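Local coordinates for sensor protein (Rhodopseudomonas palustris, PDB 2OOL) that senses light through a bound biliverdin chromophore in this chromophore-binding PAS-GAF part of a bacteriophytochrome, whose full-length form is probably a sensor histidine kinase, at residues A[38-43]-A[231-236]; A[31-36]-A[261-266]. All coordinates share one frame; numbering follows the deposited sequence.

How the contacts relate
Both contacts join the N-terminal strand and loop of the PAS region to the GAF domain. Contact 1 is largely buried and uses the end of strand 230-233. Contact 2 is only partly buried and joins two loops beside the chromophore. In sequence, the segments of contact 1 fall between those of contact 2. The two meet directly: backbone hydrogen bonds pair A38 with S264 and Q40 with L262, so 261-266 lies against both parts of the N-terminal segment. Their chemistry differs. Contact 1 relies on one amide and a CH-pi contact of a proline on a histidine ring. Contact 2 is more polar, with an arginine, a carboxylate and a chromophore propionate.

Contact 1 of 2, residues A[38-43]-A[231-236]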
loop_
_atom_site.group_PDB
_atom_site.type_symbol
_atom_site.label_atom_id
_atom_site.label_comp_id
_atom_site.label_asym_id
_atom_site.label_seq_id
_atom_site.Cartn_x
_atom_site.Cartn_y
_atom_site.Cartn_z
ATOM N N ALA A 38 -26.067 -20.048 -6.525
ATOM C CA ALA A 38 -24.841 -20.732 -6.885
ATOM C C ALA A 38 -23.651 -19.813 -6.783
ATOM O O ALA A 38 -23.801 -18.595 -6.834
ATOM C CB ALA A 38 -24.953 -21.348 -8.322
ATOM N N ILE A 39 -22.462 -20.419 -6.718
ATOM C CA ILE A 39 -21.192 -19.698 -6.669
ATOM C C ILE A 39 -20.176 -20.107 -7.774
ATOM O O ILE A 39 -20.310 -21.147 -8.425
ATOM C CB ILE A 39 -20.527 -19.846 -5.272
ATOM C CG1 ILE A 39 -20.101 -21.295 -5.020
ATOM C CG2 ILE A 39 -21.459 -19.324 -4.143
ATOM C CD1 ILE A 39 -18.871 -21.476 -4.090
ATOM N N GLN A 40 -19.172 -19.246 -7.980
ATOM C CA GLN A 40 -18.000 -19.594 -8.739
ATOM C C GLN A 40 -17.121 -20.535 -7.882
ATOM O O GLN A 40 -16.722 -20.171 -6.771
ATOM C CB GLN A 40 -17.205 -18.341 -9.154
ATOM C CG GLN A 40 -18.070 -17.327 -9.921
ATOM C CD GLN A 40 -17.316 -16.114 -10.314
ATOM O OE1 GLN A 40 -16.303 -16.226 -10.982
ATOM N NE2 GLN A 40 -17.811 -14.938 -9.922
ATOM N N PRO A 41 -16.761 -21.706 -8.429
ATOM C CA PRO A 41 -16.114 -22.755 -7.662
ATOM C C PRO A 41 -14.605 -22.654 -7.376
ATOM O O PRO A 41 -14.051 -23.595 -6.828
ATOM C CB PRO A 41 -16.400 -24.016 -8.502
ATOM C CG PRO A 41 -16.476 -23.534 -9.867
ATOM C CD PRO A 41 -16.902 -22.079 -9.845
ATOM N N HIS A 42 -13.929 -21.548 -7.682
ATOM C CA HIS A 42 -12.531 -21.420 -7.241
ATOM C C HIS A 42 -12.494 -21.190 -5.711
ATOM O O HIS A 42 -11.420 -21.125 -5.143
ATOM C CB HIS A 42 -11.805 -20.274 -7.986
ATOM C CG HIS A 42 -12.419 -18.927 -7.743
ATOM N ND1 HIS A 42 -13.594 -18.535 -8.335
ATOM C CD2 HIS A 42 -12.048 -17.911 -6.934
ATOM C CE1 HIS A 42 -13.928 -17.337 -7.898
ATOM N NE2 HIS A 42 -12.998 -16.922 -7.061
ATOM N N GLY A 43 -13.665 -21.022 -5.063
ATOM C CA GLY A 43 -13.754 -20.752 -3.615
ATOM C C GLY A 43 -14.868 -21.604 -3.008
ATOM O O GLY A 43 -15.517 -22.334 -3.706
ATOM N N ARG A 231 -15.669 -6.771 -8.165
ATOM C CA ARG A 231 -16.088 -8.126 -8.563
ATOM C C ARG A 231 -15.018 -8.769 -9.447
ATOM O O ARG A 231 -14.335 -8.078 -10.193
ATOM C CB ARG A 231 -17.395 -8.055 -9.354
ATOM C CG ARG A 231 -17.271 -7.311 -10.673
ATOM C CD ARG A 231 -18.478 -6.432 -10.974
ATOM N NE ARG A 231 -18.698 -5.483 -9.900
ATOM C CZ ARG A 231 -18.338 -4.209 -9.931
ATOM N NH1 ARG A 231 -18.614 -3.445 -8.905
ATOM N NH2 ARG A 231 -17.699 -3.687 -10.962
ATOM N N ILE A 232 -14.890 -10.078 -9.369
ATOM C CA ILE A 232 -13.972 -10.819 -10.162
ATOM C C ILE A 232 -14.577 -12.097 -10.686
ATOM O O ILE A 232 -15.342 -12.776 -9.985
ATOM C CB ILE A 232 -12.592 -11.088 -9.452
ATOM C CG1 ILE A 232 -11.632 -11.861 -10.382
ATOM C CG2 ILE A 232 -12.748 -11.875 -8.137
ATOM C CD1 ILE A 232 -10.140 -11.850 -9.901
ATOM N N ILE A 233 -14.221 -12.415 -11.937
ATOM C CA ILE A 233 -14.602 -13.651 -12.586
ATOM C C ILE A 233 -13.296 -14.226 -13.114
ATOM O O ILE A 233 -12.926 -13.953 -14.216
ATOM C CB ILE A 233 -15.625 -13.428 -13.782
ATOM C CG1 ILE A 233 -16.795 -12.493 -13.371
ATOM C CG2 ILE A 233 -16.153 -14.805 -14.347
ATOM C CD1 ILE A 233 -17.509 -11.797 -14.548
ATOM N N PRO A 234 -12.585 -15.031 -12.301
ATOM C CA PRO A 234 -11.271 -15.534 -12.748
ATOM C C PRO A 234 -11.263 -16.458 -13.953
ATOM O O PRO A 234 -10.244 -16.506 -14.652
ATOM C CB PRO A 234 -10.731 -16.298 -11.554
ATOM C CG PRO A 234 -11.666 -16.056 -10.413
ATOM C CD PRO A 234 -12.948 -15.484 -10.952
ATOM N N ASP A 235 -12.346 -17.208 -14.144
ATOM C CA ASP A 235 -12.531 -18.125 -15.240
ATOM C C ASP A 235 -13.963 -18.050 -15.698
ATOM O O ASP A 235 -14.846 -18.479 -14.950
ATOM C CB ASP A 235 -12.239 -19.568 -14.824
ATOM C CG ASP A 235 -12.231 -20.552 -16.036
ATOM O OD1 ASP A 235 -12.576 -20.191 -17.199
ATOM O OD2 ASP A 235 -11.843 -21.715 -15.816
ATOM N N ILE A 236 -14.189 -17.472 -16.895
ATOM C CA ILE A 236 -15.535 -17.259 -17.430
ATOM C C ILE A 236 -16.189 -18.576 -17.824
ATOM O O ILE A 236 -17.379 -18.609 -18.116
ATOM C CB ILE A 236 -15.615 -16.245 -18.661
ATOM C CG1 ILE A 236 -14.928 -16.838 -19.917
ATOM C CG2 ILE A 236 -15.062 -14.828 -18.259
ATOM C CD1 ILE A 236 -15.035 -16.038 -21.272
HETATM O O HOH W 1 -14.829 -17.983 -12.520
#
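Q40 reaches across to I232, I233 and P234 just after the short strand 38-39. Its CG is anti to its own carbonyl carbon (chi1 -55°) and the chain is extended beyond, which carries the amide to the GAF side. Q40 NE2 donates to I232 O at 3.3 Å. The bond is bent, with an N-H...O angle of 146°. It lies in the plane of the I232 carbonyl, but the acceptor is tilted 21° out of the Q40 amide plane. NE2 also donates to R263 O, so the amide nitrogen holds two backbone carbonyls. Across the contact Q40 OE1 meets carbon, 3.5 Å from I233 CA and 3.4 Å from P234 CD. Both carbons are bonded to a backbone nitrogen, so their C-H groups are probably slightly polarised toward the oxygen. A water donates a hydrogen bond to Q40 OE1 at 2.8 Å. The same water lies near D235 O, but that separation is unusually short and the link is doubtful.

This amide bridges two domains. Strand 38-39 is an edge strand of the PAS sheet, next to strand 241-244, which the GAF domain lends to it. Strand 230-233 is an edge strand of the GAF sheet. The I233 side chain turns from Q40 toward helix 267-276 and the bound chromophore, although I233 CG2 stays 3.7 Å from Q40 OE1.

A type I turn runs from Q40 to G43 and brings H42 round to the same partner. P234 points CG onto one face of the H42 imidazole in a CH-pi contact, the two side chains crossing at about a right angle. P234 CG sits 3.6 Å from the centroid of the H42 ring, almost on the normal. P234 CD lies 3.7 Å from H42 CE1. The H42 ring also meets F305 and the L262 side chain.

Contact 2 of 2, residues A[31-36]-A[261-266]; sequences EPIHIP and VLRSVS. With LBV (3-[2-[(Z)-[3-(2-carboxyethyl)-5-[(Z)-(4-ethenyl-3-methyl-5-oxidanylidene-pyrrol-2-ylidene)methyl]-4-methyl-pyrrol-1-ium -2-ylidene]methyl]-5-[(Z)-[(3E)-3-ethylidene-4-methyl-5-oxidanylidene-pyrrolidin-2-ylidene]methyl]-4-methyl-1H-pyrrol-3- yl]propanoic acid), chain C.
R263 joins I33 to a propionate of the bound chromophore LBV. R263 NH2 donates to I33 O at 3.2 Å, from above the carbonyl plane and through a bent bond of 139°. R263 NH2 also donates almost straight to LBV O1B at 2.8 Å. R263 NH1 donates to the other oxygen, LBV O2B. The guanidinium therefore meets the carboxylate edge-on with two nitrogens. The R263 chain bends at chi3 (61°), which turns the end toward the propionate. S266 N gives LBV O1B a second bond at 3.0 Å. I33 packs beside these bonds, with I33 CD1 3.8 Å from LBV CGB.

Next to this, S266 OG donates to E31 OE1 at 2.8 Å, using the syn lone pair of OE1. OG also accepts weak bonds from T268 N and H269 N, since S266 is the N-cap of helix 267-276. The start of this helix and the arginine probably favour the charged form of the propionate.

The second shell holds these groups in place. A water donates to I33 O at 2.7 Å and to S264 O at 2.8 Å, tying the two loops together. P36 lies across the R263 chain at about a right angle, and P36 CG is 3.4 Å from S264 O. An inverse gamma turn centred on P32 links I33 N to E31 O, and a type I turn follows from P32 to I35. S264 OG is hydrogen-bonded to Y238 OH. Q220 holds E31 O, and helix 219-227 packs against I33 and R263.

An N-terminal segment crossing a GAF loop in this way, beside the arginine that grips a propionate, fits the knot and bilin pocket of the phytochrome family.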
loop_
_atom_site.group_PDB
_atom_site.type_symbol
_atom_site.label_atom_id
_atom_site.label_comp_id
_atom_site.label_asym_id
_atom_site.label_seq_id
_atom_site.Cartn_x
_atom_site.Cartn_y
_atom_site.Cartn_z
ATOM N N GLU A 31 -33.163 -9.682 -15.060
ATOM C CA GLU A 31 -32.589 -10.910 -14.507
ATOM C C GLU A 31 -32.196 -10.671 -13.034
ATOM O O GLU A 31 -31.523 -9.698 -12.723
ATOM C CB GLU A 31 -31.360 -11.348 -15.341
ATOM C CG GLU A 31 -30.739 -12.692 -14.827
ATOM C CD GLU A 31 -29.438 -13.033 -15.524
ATOM O OE1 GLU A 31 -29.009 -12.278 -16.445
ATOM O OE2 GLU A 31 -28.873 -14.064 -15.142
ATOM N N PRO A 32 -32.636 -11.511 -12.130
ATOM C CA PRO A 32 -32.266 -11.324 -10.713
ATOM C C PRO A 32 -30.869 -11.821 -10.321
ATOM O O PRO A 32 -30.717 -12.825 -9.607
ATOM C CB PRO A 32 -33.357 -12.080 -10.006
ATOM C CG PRO A 32 -33.751 -13.152 -10.952
ATOM C CD PRO A 32 -33.627 -12.604 -12.293
ATOM N N ILE A 33 -29.854 -11.074 -10.751
ATOM C CA ILE A 33 -28.472 -11.470 -10.591
ATOM C C ILE A 33 -27.995 -11.691 -9.126
ATOM O O ILE A 33 -26.976 -12.331 -8.894
ATOM C CB ILE A 33 -27.532 -10.543 -11.371
ATOM C CG1 ILE A 33 -27.585 -9.071 -10.891
ATOM C CG2 ILE A 33 -27.886 -10.561 -12.896
ATOM C CD1 ILE A 33 -26.286 -8.220 -11.296
ATOM N N HIS A 34 -28.739 -11.186 -8.161
ATOM C CA HIS A 34 -28.314 -11.214 -6.774
ATOM C C HIS A 34 -28.646 -12.526 -6.060
ATOM O O HIS A 34 -28.059 -12.799 -5.013
ATOM C CB HIS A 34 -28.933 -10.046 -6.004
ATOM C CG HIS A 34 -30.424 -10.029 -6.020
ATOM N ND1 HIS A 34 -31.153 -9.867 -7.178
ATOM C CD2 HIS A 34 -31.330 -10.142 -5.022
ATOM C CE1 HIS A 34 -32.447 -9.908 -6.894
ATOM N NE2 HIS A 34 -32.582 -10.059 -5.587
ATOM N N ILE A 35 -29.582 -13.303 -6.616
ATOM C CA ILE A 35 -30.004 -14.574 -6.042
ATOM C C ILE A 35 -29.842 -15.725 -7.060
ATOM O O ILE A 35 -30.792 -16.379 -7.431
ATOM C CB ILE A 35 -31.463 -14.530 -5.484
ATOM C CG1 ILE A 35 -32.475 -13.925 -6.505
ATOM C CG2 ILE A 35 -31.514 -13.742 -4.183
ATOM C CD1 ILE A 35 -34.024 -14.014 -6.030
ATOM N N PRO A 36 -28.614 -15.989 -7.494
ATOM C CA PRO A 36 -28.433 -17.081 -8.452
ATOM C C PRO A 36 -28.433 -18.472 -7.849
ATOM O O PRO A 36 -28.508 -19.434 -8.581
ATOM C CB PRO A 36 -27.065 -16.784 -9.041
ATOM C CG PRO A 36 -26.318 -16.230 -7.912
ATOM C CD PRO A 36 -27.349 -15.312 -7.217
ATOM N N VAL A 261 -18.357 -12.432 -2.608
ATOM C CA VAL A 261 -17.289 -12.377 -3.608
ATOM C C VAL A 261 -17.351 -13.517 -4.593
ATOM O O VAL A 261 -16.813 -13.382 -5.708
ATOM C CB VAL A 261 -15.849 -12.240 -2.959
ATOM C CG1 VAL A 261 -15.714 -10.866 -2.268
ATOM C CG2 VAL A 261 -15.555 -13.335 -1.960
ATOM N N LEU A 262 -18.028 -14.624 -4.260
ATOM C CA LEU A 262 -18.099 -15.797 -5.167
ATOM C C LEU A 262 -19.416 -15.967 -5.915
ATOM O O LEU A 262 -19.562 -16.925 -6.639
ATOM C CB LEU A 262 -17.851 -17.112 -4.376
ATOM C CG LEU A 262 -16.561 -17.232 -3.544
ATOM C CD1 LEU A 262 -16.542 -18.462 -2.635
ATOM C CD2 LEU A 262 -15.384 -17.240 -4.452
ATOM N N ARG A 263 -20.367 -15.049 -5.749
ATOM C CA ARG A 263 -21.677 -15.111 -6.396
ATOM C C ARG A 263 -21.494 -15.496 -7.840
ATOM O O ARG A 263 -20.671 -14.927 -8.539
ATOM C CB ARG A 263 -22.357 -13.744 -6.322
ATOM C CG ARG A 263 -23.693 -13.596 -7.070
ATOM C CD ARG A 263 -24.286 -12.170 -6.967
ATOM N NE ARG A 263 -23.406 -11.136 -7.550
ATOM C CZ ARG A 263 -23.284 -10.879 -8.848
ATOM N NH1 ARG A 263 -22.386 -9.962 -9.280
ATOM N NH2 ARG A 263 -24.041 -11.520 -9.712
ATOM N N SER A 264 -22.273 -16.453 -8.309
ATOM C CA SER A 264 -22.236 -16.778 -9.738
ATOM C C SER A 264 -22.881 -15.634 -10.504
ATOM O O SER A 264 -23.884 -15.082 -10.039
ATOM C CB SER A 264 -23.063 -18.037 -9.946
ATOM O OG SER A 264 -22.833 -18.544 -11.204
ATOM N N VAL A 265 -22.353 -15.325 -11.691
ATOM C CA VAL A 265 -22.753 -14.172 -12.449
ATOM C C VAL A 265 -23.627 -14.552 -13.643
ATOM O O VAL A 265 -23.716 -15.709 -13.990
ATOM C CB VAL A 265 -21.515 -13.358 -12.939
ATOM C CG1 VAL A 265 -20.711 -12.888 -11.743
ATOM C CG2 VAL A 265 -20.698 -14.174 -13.844
ATOM N N SER A 266 -24.316 -13.580 -14.226
ATOM C CA SER A 266 -25.250 -13.857 -15.311
ATOM C C SER A 266 -24.561 -14.605 -16.459
ATOM O O SER A 266 -23.546 -14.136 -16.957
ATOM C CB SER A 266 -25.761 -12.536 -15.917
ATOM O OG SER A 266 -26.331 -12.729 -17.195
HETATM C C1A LBV C . -25.042 -7.726 -22.616
HETATM C C1B LBV C . -25.010 -8.143 -18.192
HETATM O O1B LBV C . -23.968 -11.089 -12.522
HETATM C C1C LBV C . -20.960 -6.435 -17.062
HETATM O O1C LBV C . -16.269 -6.817 -14.849
HETATM C C1D LBV C . -18.209 -4.390 -20.331
HETATM C C2A LBV C . -26.513 -7.910 -22.897
HETATM C C2B LBV C . -25.296 -8.529 -16.875
HETATM O O2B LBV C . -22.695 -9.371 -11.999
HETATM C C2C LBV C . -19.773 -5.996 -16.437
HETATM O O2C LBV C . -16.851 -8.335 -16.349
HETATM C C2D LBV C . -18.083 -3.417 -21.345
HETATM C C3A LBV C . -26.977 -8.130 -21.446
HETATM C C3B LBV C . -24.193 -8.220 -16.083
HETATM C C3C LBV C . -19.051 -5.306 -17.398
HETATM C C3D LBV C . -16.731 -3.260 -21.559
HETATM C C4A LBV C . -25.859 -8.050 -20.571
HETATM C C4B LBV C . -23.236 -7.588 -16.930
HETATM C C4C LBV C . -19.771 -5.352 -18.604
HETATM C C4D LBV C . -16.072 -4.137 -20.687
HETATM C CAA LBV C . -28.303 -8.360 -21.013
HETATM C CAB LBV C . -24.067 -8.510 -14.579
HETATM C CAC LBV C . -19.254 -6.177 -14.992
HETATM C CAD LBV C . -16.185 -2.416 -22.496
HETATM C CBA LBV C . -29.613 -8.393 -21.869
HETATM C CBB LBV C . -23.208 -9.726 -14.298
HETATM C CBC LBV C . -18.543 -7.558 -14.828
HETATM C CBD LBV C . -14.815 -2.262 -22.679
HETATM C CGB LBV C . -23.299 -10.086 -12.802
HETATM C CGC LBV C . -17.084 -7.582 -15.388
HETATM C CHB LBV C . -25.993 -8.252 -19.185
HETATM C CHC LBV C . -21.977 -7.162 -16.404
HETATM C CHD LBV C . -19.444 -4.791 -19.841
HETATM C CMA LBV C . -26.694 -9.175 -23.751
HETATM C CMB LBV C . -26.590 -9.215 -16.383
HETATM C CMC LBV C . -17.692 -4.646 -17.081
HETATM C CMD LBV C . -19.187 -2.636 -22.090
HETATM N N_A LBV C . -24.762 -7.812 -21.299
HETATM O O_A LBV C . -24.193 -7.517 -23.478
HETATM N N_B LBV C . -23.792 -7.576 -18.153
HETATM N N_C LBV C . -20.887 -6.037 -18.343
HETATM N N_D LBV C . -16.999 -4.796 -19.992
HETATM O O_D LBV C . -14.850 -4.318 -20.550
HETATM O O HOH W 2 -26.126 -13.755 -11.087
#